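PDB 3LSO: putative membrane anchored protein, which is of unknown function but probably sits at the cell surface, held by a membrane anchor, as an elongated chain of all-beta domains. Local coordinates for residues 282-290 with 424-432. Sequence-based numbering, arbitrary orientation.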
ATOM      1  N   ILE B 282       3.310   8.931  11.742  1.00 29.77           N
ATOM      2  CA  ILE B 282       2.330   9.915  12.188  1.00 29.62           C
ATOM      3  C   ILE B 282       2.996  11.229  12.518  1.00 29.34           C
ATOM      4  O   ILE B 282       3.863  11.278  13.383  1.00 29.05           O
ATOM      5  CB  ILE B 282       1.665   9.533  13.484  1.00 29.81           C
ATOM      6  CG1 ILE B 282       0.934   8.208  13.369  1.00 32.05           C
ATOM      7  CG2 ILE B 282       0.638  10.607  13.883  1.00 30.54           C
ATOM      8  CD1 ILE B 282       0.434   7.713  14.749  1.00 34.78           C
ATOM      9  N   PRO B 283       2.562  12.312  11.871  1.00 29.02           N
ATOM     10  CA  PRO B 283       3.101  13.578  12.256  1.00 29.21           C
ATOM     11  C   PRO B 283       2.429  14.017  13.532  1.00 29.51           C
ATOM     12  O   PRO B 283       1.202  14.111  13.577  1.00 30.20           O
ATOM     13  CB  PRO B 283       2.668  14.502  11.114  1.00 29.06           C
ATOM     14  CG  PRO B 283       2.032  13.627  10.106  1.00 29.05           C
ATOM     15  CD  PRO B 283       1.541  12.466  10.832  1.00 28.88           C
ATOM     16  N   VAL B 284       3.213  14.288  14.563  1.00 29.48           N
ATOM     17  CA  VAL B 284       2.651  14.783  15.793  1.00 29.82           C
ATOM     18  C   VAL B 284       3.042  16.237  15.996  1.00 31.12           C
ATOM     19  O   VAL B 284       4.205  16.590  15.926  1.00 31.96           O
ATOM     20  CB  VAL B 284       3.060  13.903  16.946  1.00 29.34           C
ATOM     21  CG1 VAL B 284       2.673  14.510  18.247  1.00 29.16           C
ATOM     22  CG2 VAL B 284       2.379  12.587  16.802  1.00 28.83           C
ATOM     23  N   VAL B 285       2.053  17.084  16.222  1.00 32.22           N
ATOM     24  CA  VAL B 285       2.267  18.519  16.319  1.00 33.47           C
ATOM     25  C   VAL B 285       1.970  18.971  17.758  1.00 35.10           C
ATOM     26  O   VAL B 285       1.267  18.262  18.492  1.00 35.40           O
ATOM     27  CB  VAL B 285       1.336  19.253  15.324  1.00 33.25           C
ATOM     28  CG1 VAL B 285       1.792  19.035  13.894  1.00 32.14           C
ATOM     29  CG2 VAL B 285      -0.095  18.767  15.478  1.00 32.52           C
ATOM     30  N   THR B 286       2.478  20.142  18.157  1.00 36.79           N
ATOM     31  CA  THR B 286       2.241  20.674  19.516  1.00 38.49           C
ATOM     32  C   THR B 286       0.754  20.944  19.822  1.00 39.65           C
ATOM     33  O   THR B 286       0.131  20.245  20.626  1.00 39.89           O
ATOM     34  CB  THR B 286       3.057  21.949  19.750  1.00 38.63           C
ATOM     35  OG1 THR B 286       4.435  21.659  19.492  1.00 39.29           O
ATOM     36  CG2 THR B 286       2.888  22.457  21.191  1.00 38.22           C
ATOM     37  N   GLU B 287       0.205  21.968  19.177  1.00 40.97           N
ATOM     38  CA  GLU B 287      -1.222  22.278  19.242  1.00 41.71           C
ATOM     39  C   GLU B 287      -1.680  22.426  17.784  1.00 41.00           C
ATOM     40  O   GLU B 287      -0.917  22.883  16.907  1.00 40.57           O
ATOM     41  CB  GLU B 287      -1.431  23.597  20.033  1.00 42.69           C
ATOM     42  CG  GLU B 287      -2.852  23.915  20.587  1.00 45.84           C
ATOM     43  CD  GLU B 287      -3.010  25.399  21.044  1.00 51.14           C
ATOM     44  OE1 GLU B 287      -1.988  26.093  21.327  1.00 51.73           O
ATOM     45  OE2 GLU B 287      -4.176  25.877  21.108  1.00 52.98           O
ATOM     46  N   LEU B 288      -2.911  22.007  17.526  1.00 39.97           N
ATOM     47  CA  LEU B 288      -3.544  22.304  16.265  1.00 38.93           C
ATOM     48  C   LEU B 288      -4.793  23.145  16.504  1.00 38.04           C
ATOM     49  O   LEU B 288      -5.797  22.655  17.044  1.00 38.27           O
ATOM     50  CB  LEU B 288      -3.896  21.016  15.526  1.00 39.21           C
ATOM     51  CG  LEU B 288      -4.554  21.217  14.147  1.00 40.57           C
ATOM     52  CD1 LEU B 288      -3.586  21.716  13.051  1.00 40.79           C
ATOM     53  CD2 LEU B 288      -5.252  19.932  13.697  1.00 41.74           C
ATOM     54  N   ASP B 289      -4.734  24.415  16.124  1.00 36.51           N
ATOM     55  CA  ASP B 289      -5.934  25.226  16.119  1.00 35.08           C
ATOM     56  C   ASP B 289      -6.543  25.132  14.751  1.00 33.54           C
ATOM     57  O   ASP B 289      -6.027  25.699  13.795  1.00 33.67           O
ATOM     58  CB  ASP B 289      -5.628  26.679  16.404  1.00 35.58           C
ATOM     59  CG  ASP B 289      -4.965  26.885  17.733  1.00 37.96           C
ATOM     60  OD1 ASP B 289      -4.309  25.930  18.231  1.00 37.73           O
ATOM     61  OD2 ASP B 289      -5.107  28.022  18.266  1.00 41.95           O
ATOM     62  N   THR B 290      -7.639  24.402  14.655  1.00 31.67           N
ATOM     63  CA  THR B 290      -8.429  24.377  13.445  1.00 29.80           C
ATOM     64  C   THR B 290      -9.353  25.588  13.460  1.00 28.33           C
ATOM     65  O   THR B 290      -9.626  26.150  14.521  1.00 27.34           O
ATOM     66  CB  THR B 290      -9.257  23.103  13.380  1.00 30.12           C
ATOM     67  OG1 THR B 290      -9.702  22.784  14.702  1.00 30.01           O
ATOM     68  CG2 THR B 290      -8.415  21.941  12.833  1.00 29.82           C
ATOM     69  N   PRO B 424      13.573  20.175  18.764  1.00 10.69           N
ATOM     70  CA  PRO B 424      13.102  19.289  17.700  1.00 10.67           C
ATOM     71  C   PRO B 424      11.590  19.185  17.689  1.00 10.78           C
ATOM     72  O   PRO B 424      10.989  19.216  18.765  1.00 10.99           O
ATOM     73  CB  PRO B 424      13.684  17.941  18.107  1.00  9.78           C
ATOM     74  CG  PRO B 424      14.928  18.289  18.711  1.00  9.96           C
ATOM     75  CD  PRO B 424      14.657  19.533  19.520  1.00 10.58           C
ATOM     76  N   GLY B 425      10.995  19.075  16.494  1.00 10.58           N
ATOM     77  CA  GLY B 425       9.567  18.816  16.355  1.00 10.19           C
ATOM     78  C   GLY B 425       8.964  19.449  15.114  1.00 10.68           C
ATOM     79  O   GLY B 425       9.692  19.940  14.249  1.00 10.43           O
ATOM     80  N   ILE B 426       7.630  19.432  15.041  1.00 10.27           N
ATOM     81  CA  ILE B 426       6.897  19.982  13.940  1.00 10.20           C
ATOM     82  C   ILE B 426       6.145  21.243  14.393  1.00 11.22           C
ATOM     83  O   ILE B 426       5.518  21.273  15.450  1.00 11.51           O
ATOM     84  CB  ILE B 426       5.896  18.972  13.387  1.00  9.92           C
ATOM     85  CG1 ILE B 426       6.610  17.809  12.712  1.00 10.27           C
ATOM     86  CG2 ILE B 426       5.028  19.633  12.354  1.00  9.75           C
ATOM     87  CD1 ILE B 426       5.684  16.677  12.258  1.00  9.36           C
ATOM     88  N   TYR B 427       6.183  22.273  13.558  1.00 11.79           N
ATOM     89  CA  TYR B 427       5.745  23.589  13.933  1.00 12.43           C
ATOM     90  C   TYR B 427       5.010  24.132  12.713  1.00 13.90           C
ATOM     91  O   TYR B 427       5.388  23.794  11.589  1.00 15.33           O
ATOM     92  CB  TYR B 427       6.968  24.459  14.238  1.00 11.61           C
ATOM     93  CG  TYR B 427       7.817  24.058  15.450  1.00  9.48           C
ATOM     94  CD1 TYR B 427       7.548  24.565  16.728  1.00  9.09           C
ATOM     95  CD2 TYR B 427       8.903  23.205  15.310  1.00  8.30           C
ATOM     96  CE1 TYR B 427       8.326  24.206  17.838  1.00  8.12           C
ATOM     97  CE2 TYR B 427       9.695  22.837  16.399  1.00  7.39           C
ATOM     98  CZ  TYR B 427       9.398  23.341  17.656  1.00  9.30           C
ATOM     99  OH  TYR B 427      10.187  22.978  18.720  1.00 10.15           O
HETATM  100  N   MSE B 428       3.946  24.919  12.918  1.00 14.32           N
HETATM  101  CA  MSE B 428       3.234  25.599  11.835  1.00 14.57           C
HETATM  102  C   MSE B 428       3.105  27.047  12.196  1.00 15.10           C
HETATM  103  O   MSE B 428       3.138  27.401  13.377  1.00 15.64           O
HETATM  104  CB  MSE B 428       1.800  25.104  11.723  1.00 14.85           C
HETATM  105  CG  MSE B 428       1.574  23.853  10.916  1.00 15.18           C
HETATM  106 SE   MSE B 428      -0.206  23.222  11.337  0.75 12.38          SE
HETATM  107  CE  MSE B 428       0.131  22.676  13.155  1.00 13.37           C
ATOM    108  N   PHE B 429       2.900  27.892  11.200  1.00 15.25           N
ATOM    109  CA  PHE B 429       2.460  29.236  11.490  1.00 15.53           C
ATOM    110  C   PHE B 429       0.932  29.321  11.556  1.00 16.21           C
ATOM    111  O   PHE B 429       0.223  28.458  11.016  1.00 16.84           O
ATOM    112  CB  PHE B 429       3.047  30.189  10.470  1.00 15.16           C
ATOM    113  CG  PHE B 429       4.524  30.304  10.574  1.00 15.46           C
ATOM    114  CD1 PHE B 429       5.103  31.332  11.283  1.00 13.97           C
ATOM    115  CD2 PHE B 429       5.352  29.350  10.001  1.00 18.11           C
ATOM    116  CE1 PHE B 429       6.463  31.435  11.395  1.00 13.42           C
ATOM    117  CE2 PHE B 429       6.744  29.455  10.112  1.00 15.86           C
ATOM    118  CZ  PHE B 429       7.288  30.500  10.811  1.00 13.81           C
ATOM    119  N   GLN B 430       0.418  30.340  12.232  1.00 16.31           N
ATOM    120  CA  GLN B 430      -1.020  30.541  12.290  1.00 16.80           C
ATOM    121  C   GLN B 430      -1.387  31.847  11.655  1.00 17.17           C
ATOM    122  O   GLN B 430      -0.551  32.760  11.576  1.00 18.00           O
ATOM    123  CB  GLN B 430      -1.478  30.566  13.744  1.00 16.61           C
ATOM    124  CG  GLN B 430      -1.234  29.252  14.495  1.00 16.68           C
ATOM    125  CD  GLN B 430      -1.664  29.319  15.944  1.00 16.44           C
ATOM    126  OE1 GLN B 430      -1.455  30.319  16.628  1.00 16.50           O
ATOM    127  NE2 GLN B 430      -2.279  28.252  16.422  1.00 18.05           N
HETATM  128  N   MSE B 431      -2.637  31.969  11.224  1.00 17.53           N
HETATM  129  CA  MSE B 431      -3.199  33.296  10.885  1.00 17.62           C
HETATM  130  C   MSE B 431      -4.130  33.720  11.998  1.00 17.56           C
HETATM  131  O   MSE B 431      -4.981  32.923  12.451  1.00 18.21           O
HETATM  132  CB  MSE B 431      -3.985  33.268   9.575  1.00 17.64           C
HETATM  133  CG  MSE B 431      -4.130  34.647   8.896  1.00 19.66           C
HETATM  134 SE   MSE B 431      -5.129  34.465   7.239  0.75 22.30          SE
HETATM  135  CE  MSE B 431      -4.487  36.019   6.336  1.00 20.49           C
ATOM    136  N   GLY B 432      -3.953  34.954  12.456  1.00 17.24           N
ATOM    137  CA  GLY B 432      -4.912  35.613  13.348  1.00 17.61           C
ATOM    138  C   GLY B 432      -5.968  36.271  12.459  1.00 18.35           C
ATOM    139  O   GLY B 432      -5.618  36.861  11.432  1.00 18.89           O
TER
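With CG1 of V285 anti to its carbonyl carbon (chi1 -71°) and CG2 of I426 anti to its backbone N, the two branches meet between two successive all-beta domains, V285 CG1 lying 3.6 Å from I426 CG2. V285 ends strand 278-285, an inner strand of a mixed five-stranded sheet, whereas I426 is the second residue of strand 425-435 in the next domain. The other branch of I426 reaches P283, CD1 resting 3.9 Å from CB. Selenomethionine M428, pointing the same way from its strand, bends at chi3 (-69°), and its CE settles 3.8 Å from CD1 of L288 while also coming 3.9 Å from the backbone O of E287. The end of strand 278-285 therefore packs on I426, and the linker after V285 passes M428 and Q430. Polar groups take over at the far end. E287 OE2 forms a salt bridge with K387, and the backbone N of D289 is hydrogen-bonded to the side-chain OG of S445 on strand 440-453. Q430 OE1 accepts a hydrogen bond from N343 ND2, and its amide plane is turned 62° from the D289 carboxylate; Q430 NE2 approaches D289 OD2 to 3.4 Å at an angle too poor for a hydrogen bond.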